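Local coordinates for SA0254 protein (Staphylococcus aureus subsp. aureus, PDB 2OOI), which is of unknown function but contains a UTRA domain, the ligand-sensing module of GntR-type transcription regulators, and so probably binds a small effector molecule, at residues I147-Y151 / R152-F156; R56-D60 / D61-I65; T32-K35 / S36-D39. One frame throughout, in Å; residues are numbered along the deposited sequence.

Contact 1 of 3, residues I147-Y151 / R152-F156; sequences IVFHY and RHAQF
The imidazoles of His-150 and His-153 lie face to face, centroids 3.8 Å apart and planes only 6° from parallel, each ring set almost squarely over the other. His-150 reaches this place with CG anti to its own backbone N (chi1 -173°), and the backbone N of Arg-152 comes up at the edge of its ring. Next along the chain, Tyr-151 and Arg-152 run side by side: Arg-152 CG sits over one face of the phenol, 3.9 Å from the ring centroid, as a CH-pi contact. The extended arginine chain then carries NE to Tyr-151 OH, a bent hydrogen bond of 3.2 Å whose acceptor is tilted out of the guanidinium plane. A water joins Tyr-151 OH to Arg-152 NH2 as well. Phe-156 drives its CE2-CZ edge into one face of Phe-149, a T-shaped pair with planes at 89° and centroids 5.0 Å apart; Ile-147 CG2 touches the opposite face. Ala-154 CB packs obliquely on Phe-149 CD2 at 3.8 Å.

The backbone closes with a weak i to i+4 bond from Ala-154 N to His-150 O (3.2 Å), and a second water donates to both Tyr-151 O and Ala-154 O. Farther out, Val-62 O accepts a hydrogen bond from His-153 ND1, which, with the stack, probably holds the rotation of that ring, while Gln-155 OE1 is bonded to Asn-107 of the second subunit. This is an alpha-turn at the end of strand 141-150, leading the chain from the six-stranded antiparallel sheet into strand 156-160, where Phe-156 pairs antiparallel with a strand of the second subunit.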
# COMPACT_ATOMS: atom_id res chain seq x y z
N ILE B 147 8.60 3.46 8.53
CA ILE B 147 8.30 4.78 8.03
C ILE B 147 6.92 5.17 8.50
O ILE B 147 6.00 4.36 8.43
CB ILE B 147 8.35 4.78 6.53
CG1 ILE B 147 9.71 4.22 6.08
CG2 ILE B 147 8.09 6.17 5.98
CD1 ILE B 147 9.99 4.36 4.59
N VAL B 148 6.76 6.40 9.00
CA VAL B 148 5.40 6.92 9.20
C VAL B 148 5.16 8.08 8.23
O VAL B 148 5.88 9.07 8.24
CB VAL B 148 5.02 7.12 10.72
CG1 VAL B 148 3.69 7.73 10.84
CG2 VAL B 148 5.13 5.89 11.53
N PHE B 149 4.18 7.89 7.35
CA PHE B 149 3.89 8.83 6.28
C PHE B 149 2.89 9.91 6.67
O PHE B 149 1.93 9.68 7.42
CB PHE B 149 3.32 8.08 5.07
CG PHE B 149 4.35 7.30 4.30
CD1 PHE B 149 4.53 5.95 4.51
CD2 PHE B 149 5.13 7.92 3.33
CE1 PHE B 149 5.48 5.23 3.79
CE2 PHE B 149 6.06 7.21 2.60
CZ PHE B 149 6.23 5.86 2.83
N HIS B 150 3.15 11.10 6.15
CA HIS B 150 2.20 12.22 6.18
C HIS B 150 1.00 11.84 5.31
O HIS B 150 1.17 11.55 4.14
CB HIS B 150 2.89 13.46 5.61
CG HIS B 150 2.08 14.70 5.74
ND1 HIS B 150 2.42 15.73 6.60
CD2 HIS B 150 0.92 15.08 5.15
CE1 HIS B 150 1.51 16.68 6.52
NE2 HIS B 150 0.59 16.31 5.65
N TYR B 151 -0.21 11.85 5.87
CA TYR B 151 -1.33 11.27 5.14
C TYR B 151 -1.83 12.05 3.93
O TYR B 151 -2.43 11.45 3.04
CB TYR B 151 -2.48 10.94 6.07
CG TYR B 151 -3.40 12.07 6.39
CD1 TYR B 151 -4.63 12.16 5.78
CD2 TYR B 151 -3.04 13.04 7.32
CE1 TYR B 151 -5.48 13.21 6.06
CE2 TYR B 151 -3.89 14.06 7.62
CZ TYR B 151 -5.10 14.14 6.98
OH TYR B 151 -5.97 15.16 7.27
N ARG B 152 -1.61 13.36 3.91
CA ARG B 152 -1.99 14.20 2.76
C ARG B 152 -0.92 14.20 1.67
O ARG B 152 -1.25 14.14 0.50
CB ARG B 152 -2.27 15.65 3.18
CG ARG B 152 -3.51 15.84 4.04
CD ARG B 152 -3.73 17.34 4.45
NE ARG B 152 -4.93 17.45 5.30
CZ ARG B 152 -5.39 18.57 5.90
NH1 ARG B 152 -4.83 19.78 5.71
NH2 ARG B 152 -6.48 18.47 6.68
N HIS B 153 0.34 14.24 2.06
CA HIS B 153 1.41 14.44 1.12
C HIS B 153 1.81 13.14 0.44
O HIS B 153 2.48 13.19 -0.57
CB HIS B 153 2.63 15.06 1.80
CG HIS B 153 2.44 16.47 2.27
ND1 HIS B 153 3.33 17.11 3.10
CD2 HIS B 153 1.42 17.34 2.07
CE1 HIS B 153 2.89 18.32 3.37
NE2 HIS B 153 1.73 18.49 2.76
N ALA B 154 1.43 11.99 1.00
CA ALA B 154 1.84 10.68 0.47
C ALA B 154 0.68 10.01 -0.26
O ALA B 154 -0.38 9.78 0.33
CB ALA B 154 2.34 9.77 1.59
N GLN B 155 0.89 9.70 -1.53
CA GLN B 155 -0.15 9.14 -2.41
C GLN B 155 0.52 8.04 -3.24
O GLN B 155 1.49 8.29 -3.91
CB GLN B 155 -0.74 10.24 -3.30
CG GLN B 155 -1.24 11.53 -2.56
CD GLN B 155 -2.73 11.46 -2.11
OE1 GLN B 155 -3.64 11.22 -2.92
NE2 GLN B 155 -2.96 11.68 -0.81
N PHE B 156 0.01 6.82 -3.19
CA PHE B 156 0.78 5.64 -3.60
C PHE B 156 0.28 5.02 -4.90
O PHE B 156 -0.83 5.33 -5.36
CB PHE B 156 0.77 4.61 -2.47
CG PHE B 156 1.35 5.12 -1.17
CD1 PHE B 156 0.56 5.79 -0.26
CD2 PHE B 156 2.69 4.93 -0.88
CE1 PHE B 156 1.08 6.28 0.92
CE2 PHE B 156 3.23 5.41 0.31
CZ PHE B 156 2.42 6.09 1.21
O HOH W 1 -1.87 9.00 2.26
O HOH W 2 -8.62 16.29 6.60

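Contact 2 of 3, residues R56-D60 / D61-I65; sequences RFVDD and DVLCI
Arg-56 O is gripped by two successive amides: Leu-63 N at 2.7 Å, nearly straight and in the carbonyl plane, and Cys-64 N at 3.4 Å, a weak bond. With Leu-63 and Cys-64 both opposite Arg-56, this is a classic beta bulge, and the register slips by one residue there. Cys-64 O in turn receives Arg-56 N at 2.9 Å. Nearer the turn, Val-58 and Asp-61 exchange two backbone bonds, the one from Asp-61 N approaching Val-58 O from above its carbonyl plane. Asp-59 and Asp-60, both with positive phi, form the corners of a type I' turn.

Val-62 CG2 lies over one face of the Phe-57 ring, with Phe-57 CE1 3.9 Å from Val-62 CB. On the other face of the hairpin, where the bulge places Cys-64 with Arg-56, Cys-64 SG rests 3.8 Å from Arg-56 CB, its thiol standing between backbone N and carbonyl carbon (chi1 55°). On the same side as Val-58, Leu-63 CD2 lies 4.0 Å from Val-58 CG1. Beyond CG the arginine bends away; its side chain comes to about 4 Å from a bound zinc ion, and NH1 makes a long, weak ion pair with Glu-66.

The hairpin of strands 49-58 and 61-71 is flanked by strand 20-30, where Phe-57 bonds through its backbone to Thr-21, and by strand 141-150, where Leu-63 pairs with His-150.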
# COMPACT_ATOMS: atom_id res chain seq x y z
N ARG B 56 11.92 13.27 6.18
CA ARG B 56 12.08 13.37 4.72
C ARG B 56 11.05 14.26 4.05
O ARG B 56 9.88 14.27 4.41
CB ARG B 56 12.01 11.98 4.08
CG ARG B 56 12.77 10.95 4.90
CD ARG B 56 13.32 9.82 4.07
NE ARG B 56 14.37 10.29 3.17
CZ ARG B 56 14.92 9.55 2.23
NH1 ARG B 56 14.55 8.30 2.05
NH2 ARG B 56 15.84 10.09 1.43
N PHE B 57 11.51 15.01 3.06
CA PHE B 57 10.69 16.00 2.35
C PHE B 57 10.75 15.72 0.86
O PHE B 57 11.79 15.32 0.34
CB PHE B 57 11.22 17.42 2.60
CG PHE B 57 11.35 17.78 4.06
CD1 PHE B 57 10.41 18.61 4.67
CD2 PHE B 57 12.41 17.32 4.82
CE1 PHE B 57 10.53 18.96 6.03
CE2 PHE B 57 12.54 17.68 6.17
CZ PHE B 57 11.60 18.50 6.77
N VAL B 58 9.63 15.94 0.19
CA VAL B 58 9.59 16.01 -1.27
C VAL B 58 9.14 17.42 -1.65
O VAL B 58 7.98 17.80 -1.44
CB VAL B 58 8.68 14.93 -1.91
CG1 VAL B 58 9.37 13.56 -1.85
CG2 VAL B 58 7.31 14.86 -1.23
N ASP B 59 10.09 18.21 -2.15
CA ASP B 59 9.81 19.59 -2.59
C ASP B 59 9.48 20.52 -1.43
O ASP B 59 8.64 21.40 -1.55
CB ASP B 59 8.70 19.60 -3.65
CG ASP B 59 9.16 19.05 -4.99
OD1 ASP B 59 10.40 18.88 -5.18
OD2 ASP B 59 8.27 18.80 -5.85
N ASP B 60 10.15 20.35 -0.30
CA ASP B 60 9.86 21.14 0.90
C ASP B 60 8.54 20.75 1.61
O ASP B 60 8.26 21.28 2.70
CB ASP B 60 9.84 22.64 0.58
CG ASP B 60 11.08 23.08 -0.16
OD1 ASP B 60 12.19 22.91 0.42
OD2 ASP B 60 10.96 23.59 -1.30
N ASP B 61 7.76 19.85 1.01
CA ASP B 61 6.67 19.21 1.74
C ASP B 61 7.16 17.99 2.53
O ASP B 61 7.76 17.08 1.95
CB ASP B 61 5.56 18.78 0.78
CG ASP B 61 4.83 19.95 0.17
OD1 ASP B 61 5.19 21.11 0.48
OD2 ASP B 61 3.89 19.70 -0.59
N VAL B 62 6.89 17.97 3.83
CA VAL B 62 7.28 16.83 4.67
C VAL B 62 6.52 15.55 4.26
O VAL B 62 5.30 15.55 4.17
CB VAL B 62 7.10 17.13 6.18
CG1 VAL B 62 5.62 17.16 6.57
CG2 VAL B 62 7.87 16.13 7.00
N LEU B 63 7.26 14.47 3.99
CA LEU B 63 6.68 13.25 3.46
C LEU B 63 6.52 12.21 4.56
O LEU B 63 5.45 11.62 4.70
CB LEU B 63 7.55 12.70 2.34
CG LEU B 63 7.06 11.41 1.66
CD1 LEU B 63 5.74 11.66 0.88
CD2 LEU B 63 8.18 10.80 0.78
N CYS B 64 7.57 12.00 5.33
CA CYS B 64 7.56 10.93 6.34
C CYS B 64 8.71 11.01 7.32
O CYS B 64 9.73 11.65 7.05
CB CYS B 64 7.69 9.59 5.65
SG CYS B 64 9.13 9.58 4.59
N ILE B 65 8.53 10.34 8.46
CA ILE B 65 9.60 10.09 9.41
C ILE B 65 10.08 8.67 9.15
O ILE B 65 9.27 7.78 9.01
CB ILE B 65 9.12 10.17 10.87
CG1 ILE B 65 8.17 11.35 11.08
CG2 ILE B 65 10.30 10.25 11.81
CD1 ILE B 65 7.16 11.15 12.22

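Contact 3 of 3, residues T32-K35 / S36-D39; sequences TPPK and SVQD
The chain enters segment 32-35 extended, with Pro-33 and Pro-34 at psi angles of 151° and 161°, and turns helical at Lys-35. Pro-34 O takes the first helical bond from Gln-38 N at 3.0 Å, with a weak, strongly bent one from Val-37 N beside it. One residue on, Asp-39 N reaches Lys-35 O at 3.0 Å with an almost linear N-H.

Pro-34 thus occupies the N-cap position of helix 35-41. Its ring has no amide hydrogen to give and its side chain no hydroxyl or carboxylate, so the capping box of a Ser, Thr or Asp N-cap is absent, and apolar contacts accompany the backbone bonds here.

Val-37 runs alongside the Pro-34 ring, its CB 3.9 Å from Pro-34 CD. CG1 of the same valine, anti to the backbone N (chi1 164°), meets Pro-33 CB at 3.9 Å. Gln-38 crosses Pro-33 at about a right angle, and its CG lies 3.7 Å from Pro-33 CG. Beyond that point the glutamine chain is extended, which carries Gln-38 OE1 past the Pro-33 ring to 3.5 Å from Pro-33 O, two acceptors that do not bond. Pro-34 and Val-37 both rest on Tyr-69 of strand 61-71, and Pro-33 packs on Leu-43.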
# COMPACT_ATOMS: atom_id res chain seq x y z
N THR B 32 24.70 -2.97 20.82
CA THR B 32 23.61 -3.90 21.11
C THR B 32 22.26 -3.49 20.52
O THR B 32 21.55 -2.64 21.05
CB THR B 32 23.44 -4.14 22.63
OG1 THR B 32 24.67 -4.64 23.14
CG2 THR B 32 22.33 -5.17 22.88
N PRO B 33 21.89 -4.12 19.42
CA PRO B 33 20.63 -3.86 18.77
C PRO B 33 19.41 -4.30 19.58
O PRO B 33 19.49 -5.23 20.33
CB PRO B 33 20.71 -4.71 17.50
CG PRO B 33 21.66 -5.78 17.80
CD PRO B 33 22.67 -5.14 18.70
N PRO B 34 18.28 -3.63 19.41
CA PRO B 34 17.09 -4.08 20.13
C PRO B 34 16.74 -5.52 19.81
O PRO B 34 17.18 -6.05 18.79
CB PRO B 34 15.98 -3.17 19.59
CG PRO B 34 16.65 -2.00 19.05
CD PRO B 34 18.01 -2.43 18.59
N LYS B 35 15.94 -6.13 20.69
CA LYS B 35 15.52 -7.51 20.55
C LYS B 35 14.92 -7.78 19.19
O LYS B 35 15.33 -8.73 18.53
CB LYS B 35 14.49 -7.89 21.62
CG LYS B 35 13.57 -9.08 21.22
CD LYS B 35 12.71 -9.54 22.38
CE LYS B 35 12.45 -11.04 22.37
NZ LYS B 35 11.23 -11.33 23.21
N SER B 36 13.94 -7.00 18.76
CA SER B 36 13.28 -7.35 17.52
C SER B 36 14.17 -7.07 16.34
O SER B 36 13.95 -7.62 15.28
CB SER B 36 11.96 -6.61 17.33
OG SER B 36 12.21 -5.32 16.86
N VAL B 37 15.16 -6.20 16.52
CA VAL B 37 16.10 -5.98 15.44
C VAL B 37 17.07 -7.17 15.32
O VAL B 37 17.46 -7.53 14.22
CB VAL B 37 16.81 -4.60 15.57
CG1 VAL B 37 18.05 -4.53 14.69
CG2 VAL B 37 15.83 -3.45 15.25
N GLN B 38 17.42 -7.82 16.44
CA GLN B 38 18.23 -9.04 16.38
C GLN B 38 17.46 -10.11 15.67
O GLN B 38 17.98 -10.74 14.77
CB GLN B 38 18.59 -9.58 17.76
CG GLN B 38 19.43 -8.64 18.52
CD GLN B 38 19.92 -9.16 19.87
OE1 GLN B 38 20.76 -8.48 20.52
NE2 GLN B 38 19.43 -10.35 20.30
N ASP B 39 16.23 -10.31 16.10
CA ASP B 39 15.38 -11.29 15.50
C ASP B 39 15.41 -11.00 14.03
O ASP B 39 15.88 -11.80 13.25
CB ASP B 39 13.96 -11.18 16.03
CG ASP B 39 13.08 -12.31 15.56
OD1 ASP B 39 13.56 -13.20 14.80
OD2 ASP B 39 11.90 -12.33 15.97

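Contact 3 comes first along the chain, then contact 2 and contact 1, without interleaving. Contacts 1 and 2 are neighbours, their centres about 9 Å apart, because strands 61-71 and 141-150 lie side by side in the six-stranded antiparallel sheet. They touch directly, Cys-64 packing against Ile-147. Contact 3 lies on the opposite side of the chain's centre, about 27 and 28 Å from the centres of contacts 1 and 2, yet strand 61-71 spans the gap, where Tyr-69 packs against Pro-34 and Val-37 at the helix start. One sheet thus ties a loop facing the second subunit to a distant helix.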